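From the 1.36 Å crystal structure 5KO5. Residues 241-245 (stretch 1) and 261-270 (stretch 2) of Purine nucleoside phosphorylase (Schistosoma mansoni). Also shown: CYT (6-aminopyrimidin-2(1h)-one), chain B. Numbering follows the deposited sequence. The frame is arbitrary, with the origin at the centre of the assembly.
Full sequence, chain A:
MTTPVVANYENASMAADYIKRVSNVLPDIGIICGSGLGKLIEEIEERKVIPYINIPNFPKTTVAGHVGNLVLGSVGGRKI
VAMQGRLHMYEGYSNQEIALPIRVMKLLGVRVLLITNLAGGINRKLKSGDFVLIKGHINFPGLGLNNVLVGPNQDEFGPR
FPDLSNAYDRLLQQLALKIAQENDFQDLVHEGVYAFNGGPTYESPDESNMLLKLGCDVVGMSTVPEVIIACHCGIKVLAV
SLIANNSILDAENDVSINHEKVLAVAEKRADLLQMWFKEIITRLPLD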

ATOM      1  N   SER A 241     -21.935   7.820   2.951  1.00 14.99           N
ATOM      2  CA  SER A 241     -21.303   8.529   1.845  1.00 14.86           C
ATOM      3  C   SER A 241     -22.349   9.291   1.047  1.00 15.00           C
ATOM      4  O   SER A 241     -23.416   8.758   0.734  1.00 17.90           O
ATOM      5  CB  SER A 241     -20.622   7.560   0.880  1.00 16.13           C
ATOM      6  OG  SER A 241     -19.445   7.018   1.442  1.00 14.99           O
ATOM      7  N   LEU A 242     -22.036  10.540   0.717  1.00 14.46           N
ATOM      8  CA  LEU A 242     -22.791  11.291  -0.276  1.00 17.13           C
ATOM      9  C   LEU A 242     -22.078  11.127  -1.612  1.00 16.76           C
ATOM     10  O   LEU A 242     -20.887  11.422  -1.720  1.00 14.53           O
ATOM     11  CB  LEU A 242     -22.862  12.764   0.117  1.00 16.31           C
ATOM     12  CG  LEU A 242     -23.450  13.726  -0.923  1.00 16.11           C
ATOM     13  CD1 LEU A 242     -24.880  13.350  -1.289  1.00 17.75           C
ATOM     14  CD2 LEU A 242     -23.394  15.140  -0.387  1.00 21.51           C
ATOM     15  N   ILE A 243     -22.799  10.642  -2.619  1.00 15.67           N
ATOM     16  CA  ILE A 243     -22.205  10.345  -3.919  1.00 16.61           C
ATOM     17  C   ILE A 243     -22.064  11.647  -4.703  1.00 13.63           C
ATOM     18  O   ILE A 243     -23.059  12.287  -5.057  1.00 15.52           O
ATOM     19  CB  ILE A 243     -23.035   9.312  -4.692  1.00 15.94           C
ATOM     20  CG1 ILE A 243     -23.182   8.017  -3.870  1.00 17.50           C
ATOM     21  CG2 ILE A 243     -22.436   9.075  -6.068  1.00 18.44           C
ATOM     22  CD1 ILE A 243     -21.844   7.401  -3.439  1.00 17.52           C
ATOM     23  N   ALA A 244     -20.821  12.045  -4.980  1.00 13.30           N
ATOM     24  CA  ALA A 244     -20.589  13.276  -5.735  1.00 14.10           C
ATOM     25  C   ALA A 244     -20.792  13.079  -7.235  1.00 16.01           C
ATOM     26  O   ALA A 244     -21.185  14.014  -7.934  1.00 17.62           O
ATOM     27  CB  ALA A 244     -19.174  13.796  -5.470  1.00 16.67           C
ATOM     28  N   ASN A 245     -20.536  11.875  -7.734  1.00 16.07           N
ATOM     29  CA  ASN A 245     -20.524  11.595  -9.161  1.00 15.88           C
ATOM     30  C   ASN A 245     -20.464  10.088  -9.290  1.00 17.13           C
ATOM     31  O   ASN A 245     -20.084   9.395  -8.347  1.00 17.39           O
ATOM     32  CB  ASN A 245     -19.278  12.201  -9.819  1.00 14.44           C
ATOM     33  CG  ASN A 245     -18.003  11.523  -9.362  1.00 15.19           C
ATOM     34  OD1 ASN A 245     -17.631  11.619  -8.189  1.00 16.73           O
ATOM     35  ND2 ASN A 245     -17.343  10.805 -10.270  1.00 15.48           N
ATOM     36  N   LYS A 261     -16.985  20.580  -8.261  1.00 19.26           N
ATOM     37  CA  LYS A 261     -18.226  19.863  -8.536  1.00 21.04           C
ATOM     38  C   LYS A 261     -18.642  19.025  -7.340  1.00 19.69           C
ATOM     39  O   LYS A 261     -19.834  18.949  -7.008  1.00 20.84           O
ATOM     40  CB  LYS A 261     -18.079  18.996  -9.790  1.00 23.57           C
ATOM     41  CG  LYS A 261     -17.953  19.815 -11.063  1.00 23.47           C
ATOM     42  CD  LYS A 261     -18.263  18.999 -12.310  1.00 32.42           C
ATOM     43  CE  LYS A 261     -17.101  18.109 -12.709  1.00 34.27           C
ATOM     44  NZ  LYS A 261     -17.391  17.371 -13.973  1.00 34.74           N
ATOM     45  N   VAL A 262     -17.671  18.410  -6.665  1.00 18.01           N
ATOM     46  CA  VAL A 262     -17.971  17.636  -5.463  1.00 18.43           C
ATOM     47  C   VAL A 262     -18.629  18.524  -4.419  1.00 16.91           C
ATOM     48  O   VAL A 262     -19.672  18.179  -3.856  1.00 19.19           O
ATOM     49  CB  VAL A 262     -16.691  16.975  -4.924  1.00 20.11           C
ATOM     50  CG1 VAL A 262     -16.927  16.373  -3.531  1.00 20.75           C
ATOM     51  CG2 VAL A 262     -16.199  15.904  -5.893  1.00 22.58           C
ATOM     52  N   LEU A 263     -18.032  19.689  -4.155  1.00 17.39           N
ATOM     53  CA  LEU A 263     -18.560  20.575  -3.127  1.00 20.41           C
ATOM     54  C   LEU A 263     -19.939  21.105  -3.493  1.00 17.57           C
ATOM     55  O   LEU A 263     -20.742  21.401  -2.601  1.00 19.20           O
ATOM     56  CB  LEU A 263     -17.595  21.732  -2.869  1.00 19.51           C
ATOM     57  CG  LEU A 263     -16.312  21.365  -2.125  1.00 21.01           C
ATOM     58  CD1 LEU A 263     -15.436  22.593  -1.940  1.00 26.07           C
ATOM     59  CD2 LEU A 263     -16.646  20.720  -0.781  1.00 27.36           C
ATOM     60  N   ALA A 264     -20.231  21.258  -4.794  1.00 18.28           N
ATOM     61  CA  ALA A 264     -21.564  21.702  -5.194  1.00 18.17           C
ATOM     62  C   ALA A 264     -22.613  20.643  -4.884  1.00 17.35           C
ATOM     63  O   ALA A 264     -23.751  20.976  -4.529  1.00 18.26           O
ATOM     64  CB  ALA A 264     -21.577  22.064  -6.681  1.00 19.17           C
ATOM     65  N   VAL A 265     -22.260  19.360  -5.019  1.00 17.27           N
ATOM     66  CA  VAL A 265     -23.183  18.305  -4.606  1.00 18.90           C
ATOM     67  C   VAL A 265     -23.384  18.338  -3.096  1.00 18.07           C
ATOM     68  O   VAL A 265     -24.511  18.202  -2.605  1.00 18.72           O
ATOM     69  CB  VAL A 265     -22.710  16.927  -5.108  1.00 19.21           C
ATOM     70  CG1 VAL A 265     -23.667  15.841  -4.633  1.00 19.14           C
ATOM     71  CG2 VAL A 265     -22.637  16.930  -6.623  1.00 19.29           C
ATOM     72  N   ALA A 266     -22.300  18.520  -2.336  1.00 17.83           N
ATOM     73  CA  ALA A 266     -22.424  18.667  -0.886  1.00 19.63           C
ATOM     74  C   ALA A 266     -23.382  19.795  -0.524  1.00 17.32           C
ATOM     75  O   ALA A 266     -24.255  19.633   0.335  1.00 20.70           O
ATOM     76  CB  ALA A 266     -21.046  18.899  -0.258  1.00 19.81           C
ATOM     77  N   GLU A 267     -23.258  20.941  -1.192  1.00 18.07           N
ATOM     78  CA  GLU A 267     -24.145  22.060  -0.897  1.00 20.83           C
ATOM     79  C   GLU A 267     -25.596  21.717  -1.222  1.00 20.50           C
ATOM     80  O   GLU A 267     -26.514  22.136  -0.510  1.00 23.22           O
ATOM     81  CB  GLU A 267     -23.676  23.305  -1.653  1.00 25.57           C
ATOM     82  CG  GLU A 267     -24.408  24.581  -1.296  1.00 40.95           C
ATOM     83  CD  GLU A 267     -24.594  24.764   0.202  1.00 57.55           C
ATOM     84  OE1 GLU A 267     -23.634  24.526   0.969  1.00 60.90           O
ATOM     85  OE2 GLU A 267     -25.710  25.149   0.612  1.00 60.42           O
ATOM     86  N   LYS A 268     -25.817  20.943  -2.286  1.00 18.99           N
ATOM     87  CA  LYS A 268     -27.171  20.579  -2.693  1.00 20.34           C
ATOM     88  C   LYS A 268     -27.855  19.672  -1.675  1.00 18.28           C
ATOM     89  O   LYS A 268     -29.085  19.735  -1.524  1.00 21.58           O
ATOM     90  CB  LYS A 268     -27.122  19.891  -4.058  1.00 25.47           C
ATOM     91  CG  LYS A 268     -28.458  19.379  -4.553  1.00 28.56           C
ATOM     92  CD  LYS A 268     -28.290  18.646  -5.868  1.00 36.07           C
ATOM     93  CE  LYS A 268     -29.561  17.913  -6.265  1.00 43.40           C
ATOM     94  NZ  LYS A 268     -29.388  17.254  -7.592  1.00 40.61           N
ATOM     95  N   ARG A 269     -27.095  18.819  -0.984  1.00 18.86           N
ATOM     96  CA  ARG A 269     -27.659  17.851  -0.054  1.00 19.42           C
ATOM     97  C   ARG A 269     -27.388  18.188   1.405  1.00 17.98           C
ATOM     98  O   ARG A 269     -27.842  17.451   2.290  1.00 21.52           O
ATOM     99  CB  ARG A 269     -27.114  16.446  -0.350  1.00 20.47           C
ATOM    100  CG  ARG A 269     -27.606  15.839  -1.641  1.00 20.76           C
ATOM    101  CD  ARG A 269     -29.077  15.472  -1.555  1.00 19.71           C
ATOM    102  NE  ARG A 269     -29.482  14.673  -2.705  1.00 23.05           N
ATOM    103  CZ  ARG A 269     -30.486  14.977  -3.513  1.00 23.59           C
ATOM    104  NH1 ARG A 269     -31.240  16.048  -3.277  1.00 27.86           N
ATOM    105  NH2 ARG A 269     -30.766  14.188  -4.541  1.00 26.26           N
ATOM    106  N   ALA A 270     -26.665  19.276   1.684  1.00 21.11           N
ATOM    107  CA  ALA A 270     -26.210  19.559   3.044  1.00 21.25           C
ATOM    108  C   ALA A 270     -27.369  19.689   4.029  1.00 19.58           C
ATOM    109  O   ALA A 270     -27.303  19.163   5.149  1.00 21.05           O
ATOM    110  CB  ALA A 270     -25.369  20.838   3.057  1.00 21.74           C
TER
HETATM  111  N3  CYT B 301     -13.803  10.487  -5.178  1.00 13.97           N
HETATM  112  C4  CYT B 301     -14.831  11.138  -5.725  1.00 12.98           C
HETATM  113  N1  CYT B 301     -14.127  11.722  -3.174  1.00 18.03           N
HETATM  114  C2  CYT B 301     -13.416  10.765  -3.907  1.00 14.17           C
HETATM  115  O2  CYT B 301     -12.440  10.205  -3.398  1.00 13.76           O
HETATM  116  N4  CYT B 301     -15.157  10.829  -6.985  1.00 16.54           N
HETATM  117  C5  CYT B 301     -15.576  12.111  -4.990  1.00 17.36           C
HETATM  118  C6  CYT B 301     -15.186  12.371  -3.734  1.00 18.76           C

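Strand 241-245 packs against helix 261-270 in a contact of van der Waals packing, side chain on side chain and methyl on main chain: no hydrogen bond crosses between the two stretches, and together they bury 278 Å². The chain directions run at 139° to each other, closer to antiparallel than to parallel, and the axes approach to 7.8 Å. The register follows from this, with Leu242 nearest Ala266 (CA to CA 7.4 Å) and Ala244 nearest Val262 (CA to CA 5.1 Å). The wider gap lies where the strand offers a long side chain, the narrower where it offers only a methyl.

Leu242 is the main bump of the strand. With chi1 t and chi2 p, its branched end reaches a hollow on the helix lined by Val265, Ala266 and Arg269. CD2 rests over the backbone, 3.7 Å from CA of Ala266 and 3.9 Å from O of Val265; CB of Ala266 points sideways, and the leucine methyl lies closer to CA than to that side chain (CD2 to CB, 4.4 Å). The other methyl of Leu242, CD1, meets the aliphatic part of Arg269, with Leu242 CD1 3.7 Å from Arg269 CG. Arg269 starts toward the strand, but its end leads away, so the contact is with methylene rather than guanidinium, and NE is hydrogen-bonded elsewhere in the structure.

Val265 is the answering bump from the helix. Its CG1 lies 3.6 Å from O of Ile243 and its CG2 3.5 Å from O of Ala244, so the two methyls of one valine lie along the helix-facing side of the strand backbone, each against one of two successive carbonyl oxygens. CG1 also touches the flank of Leu242, 4.3 Å from CG. Ile243 itself points away, leaving its carbonyl oxygen as its point of contact with the helix.

At the other end, Ala244 points toward the helix, and its CB sits 3.7 Å from CG2 of Val262. Val262 leaves its helix sideways, and with chi1 t that same CG2 also comes within 3.9 Å of C5 of the bound CYT, so one methyl touches both the strand and the ligand. Asn245 adds no close contact to the helix. Its OD1 instead accepts a hydrogen bond from N4 of CYT at 2.9 Å, with a nearly straight N-H...O angle of 162°.

The helix keeps its own backbone bonds beneath these contacts: N of Ala266 donates to O of Val262 at 3.1 Å, and N of Arg269 to O of Val265 at 3.1 Å. Leu263, Glu267 and Ala270 point away from the strand.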